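Local atomic coordinates of digeranylgeranylglycerophospholipid reductase (Sulfolobus acidocaldarius, PDB entry 4OPC), a protein that reduces, with bound FAD, the double bonds of the geranylgeranyl chains of archaeal glycerophospholipids to give the saturated phytanyl chains of the membrane lipids. Residues Ala186-His200 against Trp218-Gly232. Sequence-based numbering, arbitrary orientation.
With FDA (dihydroflavine-adenine dinucleotide), chain B.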
loop_
_atom_site.group_PDB
_atom_site.type_symbol
_atom_site.label_atom_id
_atom_site.label_comp_id
_atom_site.label_asym_id
_atom_site.label_seq_id
_atom_site.Cartn_x
_atom_site.Cartn_y
_atom_site.Cartn_z
ATOM N N ALA A 186 -7.076 -7.378 7.035
ATOM C CA ALA A 186 -7.084 -8.399 6.003
ATOM C C ALA A 186 -6.406 -9.662 6.530
ATOM O O ALA A 186 -5.519 -9.599 7.385
ATOM C CB ALA A 186 -6.414 -7.891 4.741
ATOM N N TYR A 187 -6.846 -10.815 6.043
ATOM C CA TYR A 187 -6.395 -12.102 6.538
ATOM C C TYR A 187 -6.311 -13.053 5.370
ATOM O O TYR A 187 -7.181 -13.009 4.482
ATOM C CB TYR A 187 -7.413 -12.645 7.548
ATOM C CG TYR A 187 -7.113 -14.054 7.993
ATOM C CD1 TYR A 187 -6.176 -14.303 8.985
ATOM C CD2 TYR A 187 -7.757 -15.141 7.411
ATOM C CE1 TYR A 187 -5.890 -15.583 9.376
ATOM C CE2 TYR A 187 -7.468 -16.429 7.801
ATOM C CZ TYR A 187 -6.539 -16.646 8.787
ATOM O OH TYR A 187 -6.216 -17.922 9.212
ATOM N N ARG A 188 -5.299 -13.909 5.347
ATOM C CA ARG A 188 -5.184 -14.881 4.270
ATOM C C ARG A 188 -4.550 -16.184 4.725
ATOM O O ARG A 188 -3.808 -16.231 5.718
ATOM C CB ARG A 188 -4.369 -14.308 3.101
ATOM C CG ARG A 188 -2.873 -14.051 3.387
ATOM C CD ARG A 188 -2.011 -15.311 3.137
ATOM N NE ARG A 188 -0.576 -15.090 3.291
ATOM C CZ ARG A 188 0.056 -15.067 4.458
ATOM N NH1 ARG A 188 -0.621 -15.225 5.584
ATOM N NH2 ARG A 188 1.376 -14.885 4.504
ATOM N N GLU A 189 -4.815 -17.238 3.956
ATOM C CA GLU A 189 -4.116 -18.505 4.087
ATOM C C GLU A 189 -3.570 -18.938 2.736
ATOM O O GLU A 189 -4.085 -18.534 1.696
ATOM C CB GLU A 189 -5.042 -19.590 4.667
ATOM C CG GLU A 189 -5.687 -19.162 5.964
ATOM C CD GLU A 189 -6.564 -20.209 6.599
ATOM O OE1 GLU A 189 -7.017 -21.143 5.893
ATOM O OE2 GLU A 189 -6.809 -20.088 7.818
ATOM N N VAL A 190 -2.502 -19.723 2.744
ATOM C CA VAL A 190 -2.065 -20.385 1.526
ATOM C C VAL A 190 -2.340 -21.873 1.686
ATOM O O VAL A 190 -1.895 -22.490 2.656
ATOM C CB VAL A 190 -0.582 -20.121 1.209
ATOM C CG1 VAL A 190 -0.125 -21.003 0.053
ATOM C CG2 VAL A 190 -0.378 -18.659 0.875
ATOM N N LEU A 191 -3.095 -22.435 0.741
ATOM C CA LEU A 191 -3.524 -23.826 0.804
ATOM C C LEU A 191 -3.282 -24.548 -0.512
ATOM O O LEU A 191 -3.293 -23.937 -1.579
ATOM C CB LEU A 191 -5.022 -23.884 1.127
ATOM C CG LEU A 191 -5.440 -23.322 2.487
ATOM C CD1 LEU A 191 -6.661 -22.449 2.332
ATOM C CD2 LEU A 191 -5.720 -24.453 3.463
ATOM N N LEU A 192 -3.076 -25.861 -0.427
ATOM C CA LEU A 192 -3.080 -26.713 -1.611
ATOM C C LEU A 192 -4.519 -26.982 -2.039
ATOM O O LEU A 192 -5.434 -26.937 -1.215
ATOM C CB LEU A 192 -2.373 -28.038 -1.319
ATOM C CG LEU A 192 -0.935 -27.902 -0.819
ATOM C CD1 LEU A 192 -0.264 -29.264 -0.653
ATOM C CD2 LEU A 192 -0.131 -27.019 -1.758
ATOM N N THR A 193 -4.726 -27.239 -3.329
ATOM C CA THR A 193 -6.062 -27.524 -3.853
ATOM C C THR A 193 -6.181 -28.974 -4.325
ATOM O O THR A 193 -5.184 -29.605 -4.687
ATOM C CB THR A 193 -6.435 -26.594 -5.021
ATOM O OG1 THR A 193 -5.577 -26.862 -6.140
ATOM C CG2 THR A 193 -6.287 -25.137 -4.607
ATOM N N LYS A 194 -7.408 -29.490 -4.324
ATOM C CA LYS A 194 -7.664 -30.885 -4.684
ATOM C C LYS A 194 -7.869 -31.041 -6.183
ATOM O O LYS A 194 -7.715 -32.128 -6.737
ATOM C CB LYS A 194 -8.907 -31.399 -3.962
ATOM C CG LYS A 194 -8.958 -31.115 -2.476
ATOM C CD LYS A 194 -10.241 -31.688 -1.886
ATOM C CE LYS A 194 -10.600 -31.043 -0.556
ATOM N NZ LYS A 194 -11.897 -31.560 -0.037
ATOM N N GLU A 195 -8.244 -29.944 -6.827
ATOM C CA GLU A 195 -8.509 -29.923 -8.253
ATOM C C GLU A 195 -7.636 -28.839 -8.878
ATOM O O GLU A 195 -7.353 -27.820 -8.237
ATOM C CB GLU A 195 -9.990 -29.620 -8.493
ATOM C CG GLU A 195 -10.582 -30.266 -9.733
ATOM C CD GLU A 195 -12.102 -30.301 -9.697
ATOM O OE1 GLU A 195 -12.672 -30.185 -8.592
ATOM O OE2 GLU A 195 -12.730 -30.443 -10.768
ATOM N N ASP A 196 -7.192 -29.071 -10.112
ATOM C CA ASP A 196 -6.405 -28.087 -10.848
ATOM C C ASP A 196 -7.133 -26.759 -10.879
ATOM O O ASP A 196 -8.354 -26.703 -11.041
ATOM C CB ASP A 196 -6.136 -28.546 -12.283
ATOM C CG ASP A 196 -5.167 -29.706 -12.353
ATOM O OD1 ASP A 196 -4.478 -29.970 -11.347
ATOM O OD2 ASP A 196 -5.088 -30.343 -13.424
ATOM N N ILE A 197 -6.382 -25.683 -10.711
ATOM C CA ILE A 197 -6.961 -24.360 -10.723
ATOM C C ILE A 197 -7.225 -23.898 -12.150
ATOM O O ILE A 197 -6.310 -23.847 -12.978
ATOM C CB ILE A 197 -6.036 -23.375 -9.998
ATOM C CG1 ILE A 197 -5.881 -23.804 -8.535
ATOM C CG2 ILE A 197 -6.582 -21.958 -10.106
ATOM C CD1 ILE A 197 -4.900 -22.954 -7.720
ATOM N N GLU A 198 -8.487 -23.584 -12.434
ATOM C CA GLU A 198 -8.882 -23.063 -13.738
ATOM C C GLU A 198 -8.285 -21.679 -13.964
ATOM O O GLU A 198 -8.360 -20.823 -13.081
ATOM C CB GLU A 198 -10.408 -22.982 -13.837
ATOM C CG GLU A 198 -11.099 -24.321 -14.029
ATOM C CD GLU A 198 -10.904 -24.882 -15.426
ATOM O OE1 GLU A 198 -11.603 -24.421 -16.356
ATOM O OE2 GLU A 198 -10.052 -25.781 -15.592
ATOM N N ASP A 199 -7.701 -21.475 -15.146
ATOM C CA ASP A 199 -7.105 -20.190 -15.510
ATOM C C ASP A 199 -6.196 -19.701 -14.393
ATOM O O ASP A 199 -6.367 -18.600 -13.863
ATOM C CB ASP A 199 -8.196 -19.163 -15.799
ATOM C CG ASP A 199 -9.025 -19.531 -17.009
ATOM O OD1 ASP A 199 -8.440 -20.019 -18.000
ATOM O OD2 ASP A 199 -10.258 -19.342 -16.966
ATOM N N HIS A 200 -5.225 -20.534 -14.036
ATOM C CA HIS A 200 -4.387 -20.256 -12.877
ATOM C C HIS A 200 -3.469 -19.043 -13.058
ATOM O O HIS A 200 -2.852 -18.601 -12.097
ATOM C CB HIS A 200 -3.584 -21.495 -12.459
ATOM C CG HIS A 200 -2.353 -21.727 -13.280
ATOM N ND1 HIS A 200 -2.398 -22.212 -14.570
ATOM C CD2 HIS A 200 -1.043 -21.542 -12.992
ATOM C CE1 HIS A 200 -1.168 -22.309 -15.042
ATOM N NE2 HIS A 200 -0.327 -21.914 -14.103
ATOM N N TRP A 218 -10.495 -12.712 -2.053
ATOM C CA TRP A 218 -9.636 -13.002 -3.186
ATOM C C TRP A 218 -9.161 -14.434 -3.215
ATOM O O TRP A 218 -9.146 -15.122 -2.192
ATOM C CB TRP A 218 -8.438 -12.053 -3.227
ATOM C CG TRP A 218 -7.374 -12.285 -2.188
ATOM C CD1 TRP A 218 -6.355 -13.194 -2.247
ATOM C CD2 TRP A 218 -7.188 -11.549 -0.969
ATOM N NE1 TRP A 218 -5.565 -13.090 -1.125
ATOM C CE2 TRP A 218 -6.051 -12.083 -0.330
ATOM C CE3 TRP A 218 -7.885 -10.500 -0.352
ATOM C CZ2 TRP A 218 -5.584 -11.592 0.890
ATOM C CZ3 TRP A 218 -7.433 -10.024 0.855
ATOM C CH2 TRP A 218 -6.285 -10.565 1.465
ATOM N N TYR A 219 -8.740 -14.861 -4.402
ATOM C CA TYR A 219 -8.244 -16.204 -4.658
ATOM C C TYR A 219 -7.115 -15.986 -5.667
ATOM O O TYR A 219 -7.368 -15.787 -6.860
ATOM C CB TYR A 219 -9.402 -17.053 -5.213
ATOM C CG TYR A 219 -9.116 -18.500 -5.561
ATOM C CD1 TYR A 219 -8.498 -18.837 -6.758
ATOM C CD2 TYR A 219 -9.539 -19.532 -4.727
ATOM C CE1 TYR A 219 -8.279 -20.157 -7.106
ATOM C CE2 TYR A 219 -9.324 -20.866 -5.067
ATOM C CZ TYR A 219 -8.693 -21.165 -6.260
ATOM O OH TYR A 219 -8.464 -22.472 -6.635
ATOM N N PHE A 220 -5.879 -15.969 -5.167
ATOM C CA PHE A 220 -4.706 -15.626 -5.970
ATOM C C PHE A 220 -3.880 -16.905 -6.173
ATOM O O PHE A 220 -3.179 -17.339 -5.247
ATOM C CB PHE A 220 -3.834 -14.591 -5.233
ATOM C CG PHE A 220 -4.402 -13.189 -5.184
ATOM C CD1 PHE A 220 -5.590 -12.841 -5.810
ATOM C CD2 PHE A 220 -3.701 -12.205 -4.509
ATOM C CE1 PHE A 220 -6.066 -11.534 -5.749
ATOM C CE2 PHE A 220 -4.165 -10.913 -4.445
ATOM C CZ PHE A 220 -5.347 -10.567 -5.069
ATOM N N PRO A 221 -3.947 -17.516 -7.372
ATOM C CA PRO A 221 -3.205 -18.774 -7.541
ATOM C C PRO A 221 -1.695 -18.571 -7.475
ATOM O O PRO A 221 -1.152 -17.618 -8.052
ATOM C CB PRO A 221 -3.616 -19.247 -8.942
ATOM C CG PRO A 221 -4.953 -18.553 -9.209
ATOM C CD PRO A 221 -4.787 -17.208 -8.545
ATOM N N LYS A 222 -1.036 -19.476 -6.761
ATOM C CA LYS A 222 0.420 -19.499 -6.661
ATOM C C LYS A 222 1.008 -20.682 -7.434
ATOM O O LYS A 222 2.202 -20.983 -7.319
ATOM C CB LYS A 222 0.840 -19.571 -5.195
ATOM C CG LYS A 222 0.741 -18.240 -4.454
ATOM C CD LYS A 222 1.187 -18.391 -3.004
ATOM C CE LYS A 222 1.339 -17.048 -2.306
ATOM N NZ LYS A 222 2.574 -16.324 -2.736
ATOM N N GLY A 223 0.164 -21.337 -8.224
ATOM C CA GLY A 223 0.549 -22.501 -8.999
ATOM C C GLY A 223 -0.721 -23.154 -9.503
ATOM O O GLY A 223 -1.809 -22.585 -9.373
ATOM N N LYS A 224 -0.588 -24.351 -10.063
ATOM C CA LYS A 224 -1.733 -25.074 -10.593
ATOM C C LYS A 224 -2.572 -25.681 -9.474
ATOM O O LYS A 224 -3.743 -26.007 -9.676
ATOM C CB LYS A 224 -1.261 -26.179 -11.540
ATOM C CG LYS A 224 -0.602 -25.680 -12.818
ATOM C CD LYS A 224 -1.640 -25.438 -13.898
ATOM C CE LYS A 224 -2.410 -26.710 -14.212
ATOM N NZ LYS A 224 -3.602 -26.446 -15.069
ATOM N N ASN A 225 -1.968 -25.837 -8.299
ATOM C CA ASN A 225 -2.609 -26.524 -7.181
ATOM C C ASN A 225 -2.316 -25.868 -5.835
ATOM O O ASN A 225 -2.302 -26.529 -4.802
ATOM C CB ASN A 225 -2.192 -28.003 -7.138
ATOM C CG ASN A 225 -2.817 -28.822 -8.255
ATOM O OD1 ASN A 225 -3.931 -29.334 -8.120
ATOM N ND2 ASN A 225 -2.103 -28.948 -9.365
ATOM N N LYS A 226 -2.087 -24.558 -5.848
ATOM C CA LYS A 226 -1.769 -23.836 -4.625
ATOM C C LYS A 226 -2.322 -22.429 -4.741
ATOM O O LYS A 226 -2.200 -21.797 -5.786
ATOM C CB LYS A 226 -0.257 -23.805 -4.388
ATOM C CG LYS A 226 0.155 -23.059 -3.118
ATOM C CD LYS A 226 1.598 -23.341 -2.695
ATOM C CE LYS A 226 2.591 -23.049 -3.805
ATOM N NZ LYS A 226 3.985 -23.436 -3.408
ATOM N N VAL A 227 -2.947 -21.944 -3.675
ATOM C CA VAL A 227 -3.637 -20.663 -3.740
ATOM C C VAL A 227 -3.502 -19.859 -2.453
ATOM O O VAL A 227 -3.504 -20.413 -1.357
ATOM C CB VAL A 227 -5.142 -20.855 -4.116
ATOM C CG1 VAL A 227 -5.894 -21.642 -3.042
ATOM C CG2 VAL A 227 -5.827 -19.513 -4.375
ATOM N N ASN A 228 -3.349 -18.549 -2.621
ATOM C CA ASN A 228 -3.420 -17.574 -1.538
ATOM C C ASN A 228 -4.858 -17.031 -1.540
ATOM O O ASN A 228 -5.278 -16.355 -2.485
ATOM C CB ASN A 228 -2.354 -16.479 -1.783
ATOM C CG ASN A 228 -2.311 -15.407 -0.703
ATOM O OD1 ASN A 228 -3.338 -14.859 -0.299
ATOM N ND2 ASN A 228 -1.099 -15.078 -0.255
ATOM N N VAL A 229 -5.621 -17.385 -0.511
ATOM C CA VAL A 229 -7.037 -17.016 -0.440
ATOM C C VAL A 229 -7.271 -16.186 0.816
ATOM O O VAL A 229 -6.760 -16.507 1.891
ATOM C CB VAL A 229 -7.972 -18.266 -0.499
ATOM C CG1 VAL A 229 -7.524 -19.338 0.483
ATOM C CG2 VAL A 229 -9.415 -17.871 -0.252
ATOM N N GLY A 230 -8.009 -15.095 0.694
ATOM C CA GLY A 230 -8.205 -14.231 1.840
ATOM C C GLY A 230 -9.294 -13.203 1.638
ATOM O O GLY A 230 -10.031 -13.221 0.644
ATOM N N LEU A 231 -9.394 -12.295 2.602
ATOM C CA LEU A 231 -10.343 -11.197 2.507
ATOM C C LEU A 231 -9.860 -9.992 3.283
ATOM O O LEU A 231 -9.016 -10.101 4.175
ATOM C CB LEU A 231 -11.746 -11.603 3.003
ATOM C CG LEU A 231 -11.955 -11.592 4.517
ATOM C CD1 LEU A 231 -13.450 -11.531 4.844
ATOM C CD2 LEU A 231 -11.316 -12.810 5.181
ATOM N N GLY A 232 -10.414 -8.841 2.936
ATOM C CA GLY A 232 -10.202 -7.612 3.674
ATOM C C GLY A 232 -11.560 -7.031 4.016
ATOM O O GLY A 232 -12.509 -7.136 3.218
HETATM P PA FDA B . 6.027 -4.129 6.136
HETATM O O1A FDA B . 5.032 -4.211 7.227
HETATM O O2A FDA B . 6.047 -5.259 5.114
HETATM O O5B FDA B . 7.476 -4.032 6.765
HETATM C C5B FDA B . 7.715 -3.224 7.935
HETATM C C4B FDA B . 8.944 -3.770 8.612
HETATM O O4B FDA B . 9.338 -2.881 9.677
HETATM C C3B FDA B . 8.776 -5.158 9.241
HETATM O O3B FDA B . 9.697 -6.090 8.677
HETATM C C2B FDA B . 8.961 -4.906 10.750
HETATM O O2B FDA B . 9.598 -5.987 11.411
HETATM C C1B FDA B . 9.831 -3.658 10.751
HETATM N N9A FDA B . 9.764 -2.803 11.929
HETATM C C8A FDA B . 8.654 -2.175 12.438
HETATM N N7A FDA B . 8.905 -1.395 13.465
HETATM C C5A FDA B . 10.277 -1.510 13.635
HETATM C C6A FDA B . 11.176 -0.891 14.525
HETATM N N6A FDA B . 10.819 0.038 15.414
HETATM N N1A FDA B . 12.484 -1.184 14.394
HETATM C C2A FDA B . 12.855 -2.084 13.478
HETATM N N3A FDA B . 12.107 -2.701 12.559
HETATM C C4A FDA B . 10.823 -2.345 12.675
HETATM N N1 FDA B . -0.027 -5.506 -1.496
HETATM C C2 FDA B . 0.257 -5.907 -2.777
HETATM O O2 FDA B . 0.971 -5.234 -3.513
HETATM N N3 FDA B . -0.264 -7.106 -3.187
HETATM C C4 FDA B . -1.143 -7.914 -2.495
HETATM O O4 FDA B . -1.421 -9.028 -2.933
HETATM C C4X FDA B . -1.453 -7.425 -1.207
HETATM N N5 FDA B . -2.284 -8.154 -0.409
HETATM C C5X FDA B . -2.347 -7.898 0.945
HETATM C C6 FDA B . -2.964 -8.796 1.805
HETATM C C7 FDA B . -2.962 -8.607 3.179
HETATM C C7M FDA B . -3.531 -9.678 4.072
HETATM C C8 FDA B . -2.363 -7.457 3.714
HETATM C C8M FDA B . -2.283 -7.258 5.210
HETATM C C9 FDA B . -1.759 -6.539 2.852
HETATM C C9A FDA B . -1.725 -6.756 1.480
HETATM N N10 FDA B . -1.085 -5.871 0.583
HETATM C C10 FDA B . -0.855 -6.271 -0.716
HETATM C "C1'" FDA B . -0.369 -4.664 1.066
HETATM C "C2'" FDA B . 1.141 -4.942 1.193
HETATM O "O2'" FDA B . 1.369 -6.197 1.841
HETATM C "C3'" FDA B . 1.819 -3.842 2.013
HETATM O "O3'" FDA B . 1.383 -2.584 1.514
HETATM C "C4'" FDA B . 3.353 -3.829 1.951
HETATM O "O4'" FDA B . 3.899 -5.127 2.183
HETATM C "C5'" FDA B . 3.932 -2.838 2.934
HETATM O "O5'" FDA B . 5.372 -2.924 2.929
HETATM P P FDA B . 6.213 -2.104 4.000
HETATM O O1P FDA B . 7.632 -2.385 3.721
HETATM O O2P FDA B . 5.772 -0.649 4.063
HETATM O O3P FDA B . 5.777 -2.709 5.416
#
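I197 overlaps the hairpin 218-221/226-232 at its turn end: CG2 meets the edge of the Y219 ring at CE1 (3.9 Å) and also P221 CG. I197 CD1 touches both G223 O and K226 O. I197 N gives a hydrogen bond to K224 O (2.9 Å). H200 lies beside the same turn. With CG between its backbone N and carbonyl carbon (chi1 80°), the H200 ring takes K224 CD over one face, 3.5 Å from the ring centroid, a CH-pi contact. D196 OD1 receives a long, bent hydrogen bond from N225 ND2 (3.3 Å).

Strand 186-193 pairs antiparallel with 226-232. Two-way backbone hydrogen bonds join Y187 to L231, E189 to V229 and L191 to V227. R188 faces G230 in a non-hydrogen-bonded pair. R188 CB lies oblique to the W218 ring, 3.7 Å from W218 CZ2. W218 NE1 hydrogen-bonds N228 OD1 in its ring plane (3.0 Å), while N228 ND2 is held by C48 O. A186 CB touches the flavin methyl C7M (3.5 Å), and W218 and F220 also line the flavin and lipid pockets.

Within the mixed eight-stranded sheet, strand 261-271 flanks 186-193 and strand 202-206 flanks 218-221. Helix 242-253 covers the L191, V229 and L231 side chains.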